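Local coordinates for carboxypeptidase D (Drosophila melanogaster, PDB 3MN8), which is a zinc metallocarboxypeptidase that releases C-terminal arginine or lysine from peptides and proteins, here represented by its first catalytic domain and the transthyretin-like domain that follows, at residues Q319-Q322 and R323-S327; E239-T242 and P243-V247; N355-A359 and G360-K364; L119-H122 and E123-S126. All coordinates share one frame; numbering follows the deposited sequence.

Contact 1: Q319-Q322 and R323-S327; sequences QEWQ and RNKAS
Lys325 lies across one face of the Trp321 indole, four residues on in helix 317-333. Its CB sits 3.1 Å from Trp321 O, the carbonyl that accepts Lys325 N in the helical pattern. CG, set anti to the backbone N (chi1 -166°), rests over the rim of the ring, 3.6 Å from Trp321 CZ2. The chain then runs on fully extended: CD comes to 3.8 Å from Trp321 NE1, and CE passes the same rim. NZ, at the tip, forms salt bridges with Glu30 and Glu32, and Glu32 also takes the Trp321 NE1 hydrogen bond. A lysine suits this place because its methylenes can coat an aromatic surface while its ammonium reaches beyond it to acids.

One residue earlier, Glu320 O accepts two donors from Asn324. The backbone Asn324 N lies 3.1 Å away, and the amide Asn324 ND2 at 2.6 Å is nearly straight (169°), with the oxygen close to the amide plane. Asn324 OD1 is taken by Tyr255 OH, so both ends of this buried amide are held and its flip is fixed. Glu320 OE1 and Arg323 NH1 make a long salt bridge of 3.7 Å, their planes almost perpendicular at 86°. Glu32 thus serves indole and ammonium together, so the lysine's charge is probably balanced beside the ring, while the long Glu320-Arg323 pair is likely to add only a weaker attraction.

Contact 2: E239-T242 and P243-V247; sequences ESLT and PDDRV
Leu241 and Asp245 meet across a type I beta turn, Thr242 to Asp245, that carries the chain out of the long loop after strand 222-225 and into helix 245-257. The turn is closed by a weak hydrogen bond from Asp245 N to Thr242 O, 2.9 Å long but bent to 124°. Pro243 occupies the second position, where its fixed phi of about -54° matches what a type I turn requires. Asp244 stands at the N-cap, although its carboxylate makes no capping bond and is engaged with other partners.

Just before the turn, the isobutyl group of Leu241 leans obliquely against the carboxylate of Asp245, the last residue of the turn. Leu241 CD2 is 3.2 Å from Asp245 OD1, and the other branch, Leu241 CD1, lies 3.8 Å from Asp245 OD2. Asp245 CG is anti to its backbone N (chi1 -162°), which swings the acid back beside Leu241, and Lys249, one helical turn on, forms a salt bridge with OD2. Thr242 is buried in the turn, though the placing of its methyl is doubtful.

Asp244 pairs with Arg376 of strand 373-376, in the transthyretin-like domain, and with the hydroxyl of Tyr294. The turn is therefore wedged between its own helix, where Phe248 meets Thr242, and helix 289-296, whose Tyr294 packs on Thr242 and Pro243, with strand 373-376 reached by the acid.

Contact 3: N355-A359 and G360-K364; sequences NVYVA and GLEEK
Tyr357 presents the edge of its ring to Glu362, five residues on. Glu362 O lies near the ring plane, 3.1 Å from Tyr357 CE2, and the Glu362 methylene CG comes to 3.4 Å from Tyr357 CD2. The carboxylate of Glu362 is turned 54° from the ring. The imidazole of His386 also meets the tyrosine, at a steep angle of about 80°. Put an alanine in place of Tyr357, and Glu362 would probably lose the ring edge that borders its CG and carbonyl, while His386 would lose this aromatic neighbour.

Two consecutive turns shape the loop. The first, type II from Val358 to Leu361, is closed by Leu361 N to Val358 O at 2.6 Å. Gly360 takes its third position with positive phi (94°), where a side chain would collide with the preceding carbonyl. Glu362, bent at its second torsion, curls back so that OE1 accepts Gly360 N at 3.2 Å, approached from above the carboxylate plane. Val358 CG1 and Leu361 CD1 lie side by side 4.0 Å apart, an apolar pair against which Arg376 of strand 373-376 packs. The second turn, type I, spans Leu361 to Lys364.

A water bridges Val356 O and Lys364 O at the neck of this loop. The loop joins strand 355-358 to strand 366-367, its antiparallel partner, while strand 381-388 pairs along the other edge of 355-358.

Contact 4: L119-H122 and E123-S126; sequences LGNH and ERIS
Asn121, Arg124 and Ile125 share the main backbone hydrogen bonds. Asn121 O accepts both amides: Ile125 N at 2.7 Å, nearly along the C=O axis, and Arg124 N at 2.8 Å, from 52° above the carbonyl plane. This double grip winds the chain back on itself between helices 106-121 and 126-134.

Side-chain hydrogen bonds add to it. His122 turns its imidazole back towards the helix, CG being set between the backbone N and the carbonyl carbon (chi1 89°), and ND1 donates to Leu119 O at 2.8 Å. The amide of Asn121 is held at both ends, OD1 by Asp31 N and ND2 by Tyr117 O.

Packing supplies the rest. Glu123 runs alongside His122, its CG over one face of the imidazole and 3.6 Å from His122 CD2. Arg124 CD lies 3.1 Å from Asn121 OD1, and Ile125 CD1 comes to 3.8 Å from the same oxygen. If a leucine stood in for His122, Leu119 O would probably lose its side-chain donor and Glu123 the flat face beside its methylenes.

Ile125 is the N-cap residue of helix 126-134, so the loop joins two helices closely. Leu128 and Val132 of the second helix pack against Asn121 and His122, while the loop residues Gln60 and Asp31 touch His122 and Arg124.

In the fold
Contacts 1, 2 and 4 belong to the zinc carboxypeptidase domain, and contact 3 to the transthyretin-like domain. Contacts 2 and 3 meet at the junction, centres about 14 Å apart: Pro243 O lies 3.2 Å from Leu361 CD2 and Asp244 OD2 3.3 Å from Lys364 CG. Contacts 1 and 4 stay about 7 Å apart at their nearest atoms, but Tyr117 serves both: its ring packs by Lys325 and Trp321, its backbone O accepts Asn121 ND2. The Asn324 side chain is about 9 Å from that of Glu305, the probable proton donor/acceptor, and Leu241's about 11 Å from bound GEM. Contact 4 lies by the glycan, a neighbour of Ser126, with the His122 side chain about 6 Å from the sugar.

Contact 1: Q319-Q322 and R323-S327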
loop_
_atom_site.group_PDB
_atom_site.type_symbol
_atom_site.label_atom_id
_atom_site.label_comp_id
_atom_site.label_asym_id
_atom_site.label_seq_id
_atom_site.Cartn_x
_atom_site.Cartn_y
_atom_site.Cartn_z
ATOM N N GLN A 319 14.775 15.381 7.353
ATOM C CA GLN A 319 15.590 14.692 6.330
ATOM C C GLN A 319 14.889 13.483 5.674
ATOM O O GLN A 319 14.895 13.317 4.436
ATOM C CB GLN A 319 16.920 14.212 6.931
ATOM C CG GLN A 319 18.089 15.172 6.769
ATOM C CD GLN A 319 18.533 15.771 8.093
ATOM O OE1 GLN A 319 19.721 16.023 8.308
ATOM N NE2 GLN A 319 17.573 15.994 8.993
ATOM N N GLU A 320 14.317 12.624 6.517
ATOM C CA GLU A 320 13.583 11.464 6.042
ATOM C C GLU A 320 12.476 11.916 5.108
ATOM O O GLU A 320 12.198 11.264 4.095
ATOM C CB GLU A 320 12.998 10.662 7.209
ATOM C CG GLU A 320 14.045 10.148 8.211
ATOM C CD GLU A 320 15.022 9.120 7.617
ATOM O OE1 GLU A 320 14.961 8.850 6.397
ATOM O OE2 GLU A 320 15.854 8.573 8.380
ATOM N N TRP A 321 11.850 13.045 5.429
ATOM C CA TRP A 321 10.800 13.560 4.556
ATOM C C TRP A 321 11.323 13.882 3.151
ATOM O O TRP A 321 10.731 13.460 2.153
ATOM C CB TRP A 321 10.090 14.782 5.154
ATOM C CG TRP A 321 9.259 15.492 4.122
ATOM C CD1 TRP A 321 9.549 16.673 3.518
ATOM C CD2 TRP A 321 8.032 15.030 3.534
ATOM N NE1 TRP A 321 8.576 16.991 2.608
ATOM C CE2 TRP A 321 7.631 15.998 2.594
ATOM C CE3 TRP A 321 7.234 13.890 3.711
ATOM C CZ2 TRP A 321 6.461 15.867 1.831
ATOM C CZ3 TRP A 321 6.069 13.767 2.957
ATOM C CH2 TRP A 321 5.696 14.752 2.034
ATOM N N GLN A 322 12.430 14.616 3.074
ATOM C CA GLN A 322 12.962 15.043 1.784
ATOM C C GLN A 322 13.411 13.877 0.905
ATOM O O GLN A 322 13.313 13.949 -0.322
ATOM C CB GLN A 322 14.104 16.037 1.959
ATOM C CG GLN A 322 13.876 17.334 1.217
ATOM C CD GLN A 322 12.741 18.144 1.810
ATOM O OE1 GLN A 322 11.906 18.693 1.086
ATOM N NE2 GLN A 322 12.699 18.218 3.138
ATOM N N ARG A 323 13.898 12.809 1.531
ATOM C CA ARG A 323 14.316 11.613 0.790
ATOM C C ARG A 323 13.138 10.811 0.234
ATOM O O ARG A 323 13.116 10.435 -0.943
ATOM C CB ARG A 323 15.162 10.711 1.687
ATOM C CG ARG A 323 16.280 11.457 2.370
ATOM C CD ARG A 323 16.970 10.597 3.403
ATOM N NE ARG A 323 18.275 11.132 3.782
ATOM C CZ ARG A 323 18.984 10.666 4.801
ATOM N NH1 ARG A 323 18.500 9.665 5.530
ATOM N NH2 ARG A 323 20.168 11.196 5.093
ATOM N N ASN A 324 12.156 10.549 1.090
ATOM C CA ASN A 324 11.066 9.670 0.727
ATOM C C ASN A 324 9.989 10.388 -0.064
ATOM O O ASN A 324 9.156 9.754 -0.716
ATOM C CB ASN A 324 10.471 9.039 1.976
ATOM C CG ASN A 324 11.450 8.127 2.688
ATOM O OD1 ASN A 324 11.412 6.909 2.510
ATOM N ND2 ASN A 324 12.338 8.711 3.499
ATOM N N LYS A 325 10.015 11.715 -0.008
ATOM C CA LYS A 325 9.019 12.553 -0.682
ATOM C C LYS A 325 8.708 12.110 -2.119
ATOM O O LYS A 325 7.559 11.806 -2.437
ATOM C CB LYS A 325 9.492 14.009 -0.674
ATOM C CG LYS A 325 8.446 15.050 -1.029
ATOM C CD LYS A 325 9.147 16.380 -1.127
ATOM C CE LYS A 325 8.194 17.512 -1.386
ATOM N NZ LYS A 325 8.938 18.799 -1.335
ATOM N N ALA A 326 9.737 12.087 -2.967
ATOM C CA ALA A 326 9.612 11.701 -4.373
ATOM C C ALA A 326 9.203 10.233 -4.571
ATOM O O ALA A 326 8.378 9.911 -5.440
ATOM C CB ALA A 326 10.912 11.987 -5.110
ATOM N N SER A 327 9.788 9.346 -3.768
ATOM C CA SER A 327 9.483 7.916 -3.836
ATOM C C SER A 327 8.037 7.586 -3.437
ATOM O O SER A 327 7.459 6.622 -3.919
ATOM C CB SER A 327 10.461 7.137 -2.951
ATOM O OG SER A 327 11.798 7.595 -3.142
HETATM O O HOH W 1 12.171 13.230 -2.598
#

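Contact 2: E239-T242 and P243-V247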
loop_
_atom_site.group_PDB
_atom_site.type_symbol
_atom_site.label_atom_id
_atom_site.label_comp_id
_atom_site.label_asym_id
_atom_site.label_seq_id
_atom_site.Cartn_x
_atom_site.Cartn_y
_atom_site.Cartn_z
ATOM N N GLU A 239 14.721 -16.845 -3.803
ATOM C CA GLU A 239 13.560 -16.163 -4.374
ATOM C C GLU A 239 12.289 -17.017 -4.416
ATOM O O GLU A 239 12.286 -18.149 -4.914
ATOM C CB GLU A 239 13.875 -15.651 -5.785
ATOM C CG GLU A 239 14.780 -14.431 -5.826
ATOM C CD GLU A 239 15.009 -13.919 -7.239
ATOM O OE1 GLU A 239 15.161 -12.685 -7.408
ATOM O OE2 GLU A 239 15.031 -14.747 -8.178
ATOM N N SER A 240 11.208 -16.455 -3.882
ATOM C CA SER A 240 9.883 -17.049 -4.001
ATOM C C SER A 240 8.987 -16.068 -4.758
ATOM O O SER A 240 8.120 -15.413 -4.179
ATOM C CB SER A 240 9.305 -17.360 -2.621
ATOM O OG SER A 240 7.969 -17.809 -2.737
ATOM N N LEU A 241 9.203 -15.982 -6.064
ATOM C CA LEU A 241 8.603 -14.928 -6.872
ATOM C C LEU A 241 7.102 -15.053 -7.110
ATOM O O LEU A 241 6.485 -16.087 -6.870
ATOM C CB LEU A 241 9.347 -14.775 -8.199
ATOM C CG LEU A 241 10.835 -14.490 -7.997
ATOM C CD1 LEU A 241 11.598 -14.471 -9.313
ATOM C CD2 LEU A 241 11.010 -13.177 -7.245
ATOM N N THR A 242 6.534 -13.957 -7.593
ATOM C CA THR A 242 5.107 -13.816 -7.776
ATOM C C THR A 242 4.804 -13.846 -9.267
ATOM O O THR A 242 5.659 -13.490 -10.090
ATOM C CB THR A 242 4.660 -12.482 -7.148
ATOM O OG1 THR A 242 4.050 -12.734 -5.873
ATOM C CG2 THR A 242 3.694 -11.733 -8.030
ATOM N N PRO A 243 3.595 -14.292 -9.636
ATOM C CA PRO A 243 3.255 -14.249 -11.060
ATOM C C PRO A 243 3.465 -12.838 -11.604
ATOM O O PRO A 243 3.819 -12.661 -12.758
ATOM C CB PRO A 243 1.759 -14.605 -11.079
ATOM C CG PRO A 243 1.523 -15.346 -9.816
ATOM C CD PRO A 243 2.494 -14.803 -8.804
ATOM N N ASP A 244 3.241 -11.840 -10.760
ATOM C CA ASP A 244 3.362 -10.454 -11.170
ATOM C C ASP A 244 4.717 -9.866 -10.816
ATOM O O ASP A 244 4.823 -8.690 -10.475
ATOM C CB ASP A 244 2.231 -9.625 -10.553
ATOM C CG ASP A 244 0.968 -9.632 -11.413
ATOM O OD1 ASP A 244 0.978 -8.957 -12.467
ATOM O OD2 ASP A 244 -0.023 -10.314 -11.053
ATOM N N ASP A 245 5.759 -10.676 -10.932
ATOM C CA ASP A 245 7.079 -10.236 -10.511
ATOM C C ASP A 245 7.596 -8.999 -11.235
ATOM O O ASP A 245 8.167 -8.108 -10.609
ATOM C CB ASP A 245 8.112 -11.348 -10.638
ATOM C CG ASP A 245 9.337 -11.059 -9.823
ATOM O OD1 ASP A 245 9.185 -10.854 -8.598
ATOM O OD2 ASP A 245 10.436 -11.013 -10.401
ATOM N N ARG A 246 7.431 -8.962 -12.552
ATOM C CA ARG A 246 7.862 -7.802 -13.315
ATOM C C ARG A 246 7.286 -6.525 -12.696
ATOM O O ARG A 246 8.022 -5.612 -12.332
ATOM C CB ARG A 246 7.423 -7.917 -14.771
ATOM C CG ARG A 246 7.867 -9.180 -15.452
ATOM C CD ARG A 246 7.136 -9.361 -16.775
ATOM N NE ARG A 246 7.919 -8.900 -17.921
ATOM C CZ ARG A 246 7.437 -8.787 -19.155
ATOM N NH1 ARG A 246 6.169 -9.093 -19.410
ATOM N NH2 ARG A 246 8.218 -8.361 -20.136
ATOM N N VAL A 247 5.966 -6.468 -12.572
ATOM C CA VAL A 247 5.321 -5.288 -12.018
ATOM C C VAL A 247 5.845 -5.001 -10.618
ATOM O O VAL A 247 6.125 -3.849 -10.255
ATOM C CB VAL A 247 3.790 -5.438 -11.968
ATOM C CG1 VAL A 247 3.190 -4.361 -11.092
ATOM C CG2 VAL A 247 3.209 -5.369 -13.369
#

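Contact 3: N355-A359 and G360-K364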
loop_
_atom_site.group_PDB
_atom_site.type_symbol
_atom_site.label_atom_id
_atom_site.label_comp_id
_atom_site.label_asym_id
_atom_site.label_seq_id
_atom_site.Cartn_x
_atom_site.Cartn_y
_atom_site.Cartn_z
ATOM N N ASN A 355 -14.024 -12.012 -13.662
ATOM C CA ASN A 355 -12.581 -12.194 -13.721
ATOM C C ASN A 355 -11.986 -11.655 -15.011
ATOM O O ASN A 355 -12.516 -11.881 -16.102
ATOM C CB ASN A 355 -12.205 -13.663 -13.533
ATOM C CG ASN A 355 -12.226 -14.088 -12.078
ATOM O OD1 ASN A 355 -12.943 -15.017 -11.701
ATOM N ND2 ASN A 355 -11.439 -13.406 -11.247
ATOM N N VAL A 356 -10.884 -10.934 -14.877
ATOM C CA VAL A 356 -10.173 -10.384 -16.023
ATOM C C VAL A 356 -8.764 -10.975 -16.098
ATOM O O VAL A 356 -7.932 -10.742 -15.210
ATOM C CB VAL A 356 -10.112 -8.836 -15.960
ATOM C CG1 VAL A 356 -9.183 -8.288 -17.038
ATOM C CG2 VAL A 356 -11.524 -8.235 -16.083
ATOM N N TYR A 357 -8.510 -11.743 -17.159
ATOM C CA TYR A 357 -7.261 -12.471 -17.302
ATOM C C TYR A 357 -6.328 -11.866 -18.344
ATOM O O TYR A 357 -6.782 -11.402 -19.394
ATOM C CB TYR A 357 -7.527 -13.924 -17.695
ATOM C CG TYR A 357 -8.110 -14.838 -16.629
ATOM C CD1 TYR A 357 -9.482 -15.048 -16.540
ATOM C CD2 TYR A 357 -7.283 -15.532 -15.749
ATOM C CE1 TYR A 357 -10.014 -15.906 -15.579
ATOM C CE2 TYR A 357 -7.801 -16.384 -14.792
ATOM C CZ TYR A 357 -9.163 -16.568 -14.707
ATOM O OH TYR A 357 -9.669 -17.419 -13.749
ATOM N N VAL A 358 -5.025 -11.906 -18.044
ATOM C CA VAL A 358 -3.971 -11.515 -18.978
ATOM C C VAL A 358 -3.104 -12.719 -19.308
ATOM O O VAL A 358 -2.555 -13.359 -18.412
ATOM C CB VAL A 358 -3.072 -10.386 -18.399
ATOM C CG1 VAL A 358 -1.913 -10.050 -19.352
ATOM C CG2 VAL A 358 -3.900 -9.133 -18.097
ATOM N N ALA A 359 -2.987 -13.027 -20.594
ATOM C CA ALA A 359 -2.159 -14.144 -21.033
ATOM C C ALA A 359 -0.771 -14.098 -20.404
ATOM O O ALA A 359 -0.026 -13.136 -20.594
ATOM C CB ALA A 359 -2.053 -14.163 -22.550
ATOM N N GLY A 360 -0.428 -15.148 -19.665
ATOM C CA GLY A 360 0.866 -15.237 -19.014
ATOM C C GLY A 360 0.802 -14.725 -17.590
ATOM O O GLY A 360 1.777 -14.780 -16.846
ATOM N N LEU A 361 -0.356 -14.200 -17.217
ATOM C CA LEU A 361 -0.595 -13.750 -15.852
ATOM C C LEU A 361 -1.958 -14.253 -15.385
ATOM O O LEU A 361 -2.615 -13.624 -14.549
ATOM C CB LEU A 361 -0.541 -12.226 -15.774
ATOM C CG LEU A 361 0.788 -11.570 -16.171
ATOM C CD1 LEU A 361 0.614 -10.066 -16.302
ATOM C CD2 LEU A 361 1.910 -11.897 -15.194
ATOM N N GLU A 362 -2.372 -15.388 -15.940
ATOM C CA GLU A 362 -3.690 -15.947 -15.681
ATOM C C GLU A 362 -3.835 -16.504 -14.266
ATOM O O GLU A 362 -4.940 -16.805 -13.819
ATOM C CB GLU A 362 -4.018 -17.036 -16.713
ATOM C CG GLU A 362 -4.805 -16.536 -17.920
ATOM C CD GLU A 362 -4.181 -16.937 -19.246
ATOM O OE1 GLU A 362 -2.945 -17.149 -19.288
ATOM O OE2 GLU A 362 -4.932 -17.024 -20.246
ATOM N N GLU A 363 -2.720 -16.647 -13.563
ATOM C CA GLU A 363 -2.773 -17.119 -12.187
ATOM C C GLU A 363 -3.194 -15.992 -11.235
ATOM O O GLU A 363 -3.676 -16.241 -10.122
ATOM C CB GLU A 363 -1.438 -17.744 -11.771
ATOM C CG GLU A 363 -1.194 -19.119 -12.378
ATOM C CD GLU A 363 0.117 -19.736 -11.934
ATOM O OE1 GLU A 363 1.177 -19.112 -12.150
ATOM O OE2 GLU A 363 0.085 -20.853 -11.379
ATOM N N LYS A 364 -3.030 -14.752 -11.680
ATOM C CA LYS A 364 -3.505 -13.615 -10.905
ATOM C C LYS A 364 -4.541 -12.803 -11.671
ATOM O O LYS A 364 -4.227 -11.749 -12.211
ATOM C CB LYS A 364 -2.346 -12.712 -10.497
ATOM C CG LYS A 364 -2.755 -11.539 -9.616
ATOM C CD LYS A 364 -3.554 -12.027 -8.431
ATOM C CE LYS A 364 -3.700 -10.976 -7.336
ATOM N NZ LYS A 364 -4.757 -11.419 -6.383
HETATM O O HOH W 2 -5.336 -10.408 -14.413
#

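Contact 4: L119-H122 and E123-S126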
loop_
_atom_site.group_PDB
_atom_site.type_symbol
_atom_site.label_atom_id
_atom_site.label_comp_id
_atom_site.label_asym_id
_atom_site.label_seq_id
_atom_site.Cartn_x
_atom_site.Cartn_y
_atom_site.Cartn_z
ATOM N N LEU A 119 -2.857 17.621 1.071
ATOM C CA LEU A 119 -3.988 18.519 1.232
ATOM C C LEU A 119 -3.605 19.971 1.039
ATOM O O LEU A 119 -4.201 20.661 0.214
ATOM C CB LEU A 119 -4.651 18.316 2.589
ATOM C CG LEU A 119 -5.580 17.107 2.608
ATOM C CD1 LEU A 119 -6.103 16.848 4.025
ATOM C CD2 LEU A 119 -6.717 17.317 1.603
ATOM N N GLY A 120 -2.605 20.426 1.789
ATOM C CA GLY A 120 -2.217 21.829 1.780
ATOM C C GLY A 120 -1.526 22.294 0.505
ATOM O O GLY A 120 -1.276 23.489 0.330
ATOM N N ASN A 121 -1.225 21.359 -0.393
ATOM C CA ASN A 121 -0.561 21.715 -1.635
ATOM C C ASN A 121 -1.304 21.361 -2.920
ATOM O O ASN A 121 -1.020 21.938 -3.971
ATOM C CB ASN A 121 0.840 21.127 -1.663
ATOM C CG ASN A 121 1.783 21.873 -0.757
ATOM O OD1 ASN A 121 2.369 22.887 -1.146
ATOM N ND2 ASN A 121 1.935 21.381 0.466
ATOM N N HIS A 122 -2.254 20.435 -2.827
ATOM C CA HIS A 122 -2.957 19.905 -4.002
ATOM C C HIS A 122 -3.617 20.962 -4.907
ATOM O O HIS A 122 -3.737 20.761 -6.118
ATOM C CB HIS A 122 -3.994 18.840 -3.598
ATOM C CG HIS A 122 -5.348 19.399 -3.279
ATOM N ND1 HIS A 122 -5.713 19.780 -2.005
ATOM C CD2 HIS A 122 -6.421 19.646 -4.069
ATOM C CE1 HIS A 122 -6.954 20.237 -2.025
ATOM N NE2 HIS A 122 -7.406 20.167 -3.264
ATOM N N GLU A 123 -4.057 22.077 -4.339
ATOM C CA GLU A 123 -4.614 23.136 -5.178
ATOM C C GLU A 123 -3.537 24.071 -5.742
ATOM O O GLU A 123 -3.768 24.749 -6.741
ATOM C CB GLU A 123 -5.686 23.937 -4.434
ATOM C CG GLU A 123 -6.964 23.153 -4.164
ATOM C CD GLU A 123 -8.155 24.049 -3.849
ATOM O OE1 GLU A 123 -7.947 25.205 -3.420
ATOM O OE2 GLU A 123 -9.306 23.594 -4.032
ATOM N N ARG A 124 -2.364 24.091 -5.107
ATOM C CA ARG A 124 -1.283 24.989 -5.512
ATOM C C ARG A 124 -0.347 24.334 -6.508
ATOM O O ARG A 124 0.120 24.977 -7.450
ATOM C CB ARG A 124 -0.455 25.491 -4.313
ATOM C CG ARG A 124 -0.793 24.890 -2.945
ATOM C CD ARG A 124 0.338 25.137 -1.939
ATOM N NE ARG A 124 0.955 26.457 -2.084
ATOM C CZ ARG A 124 0.781 27.474 -1.237
ATOM N NH1 ARG A 124 0.008 27.329 -0.165
ATOM N NH2 ARG A 124 1.386 28.640 -1.454
ATOM N N ILE A 125 -0.057 23.060 -6.282
ATOM C CA ILE A 125 0.860 22.333 -7.152
ATOM C C ILE A 125 0.138 21.359 -8.096
ATOM O O ILE A 125 -0.472 20.384 -7.647
ATOM C CB ILE A 125 1.939 21.582 -6.344
ATOM C CG1 ILE A 125 3.017 22.550 -5.846
ATOM C CG2 ILE A 125 2.575 20.501 -7.204
ATOM C CD1 ILE A 125 2.522 23.602 -4.869
ATOM N N SER A 126 0.239 21.627 -9.401
ATOM C CA SER A 126 -0.480 20.888 -10.453
ATOM C C SER A 126 -0.336 19.359 -10.376
ATOM O O SER A 126 -1.332 18.649 -10.267
ATOM C CB SER A 126 -0.070 21.396 -11.843
ATOM O OG SER A 126 -1.110 21.211 -12.786
#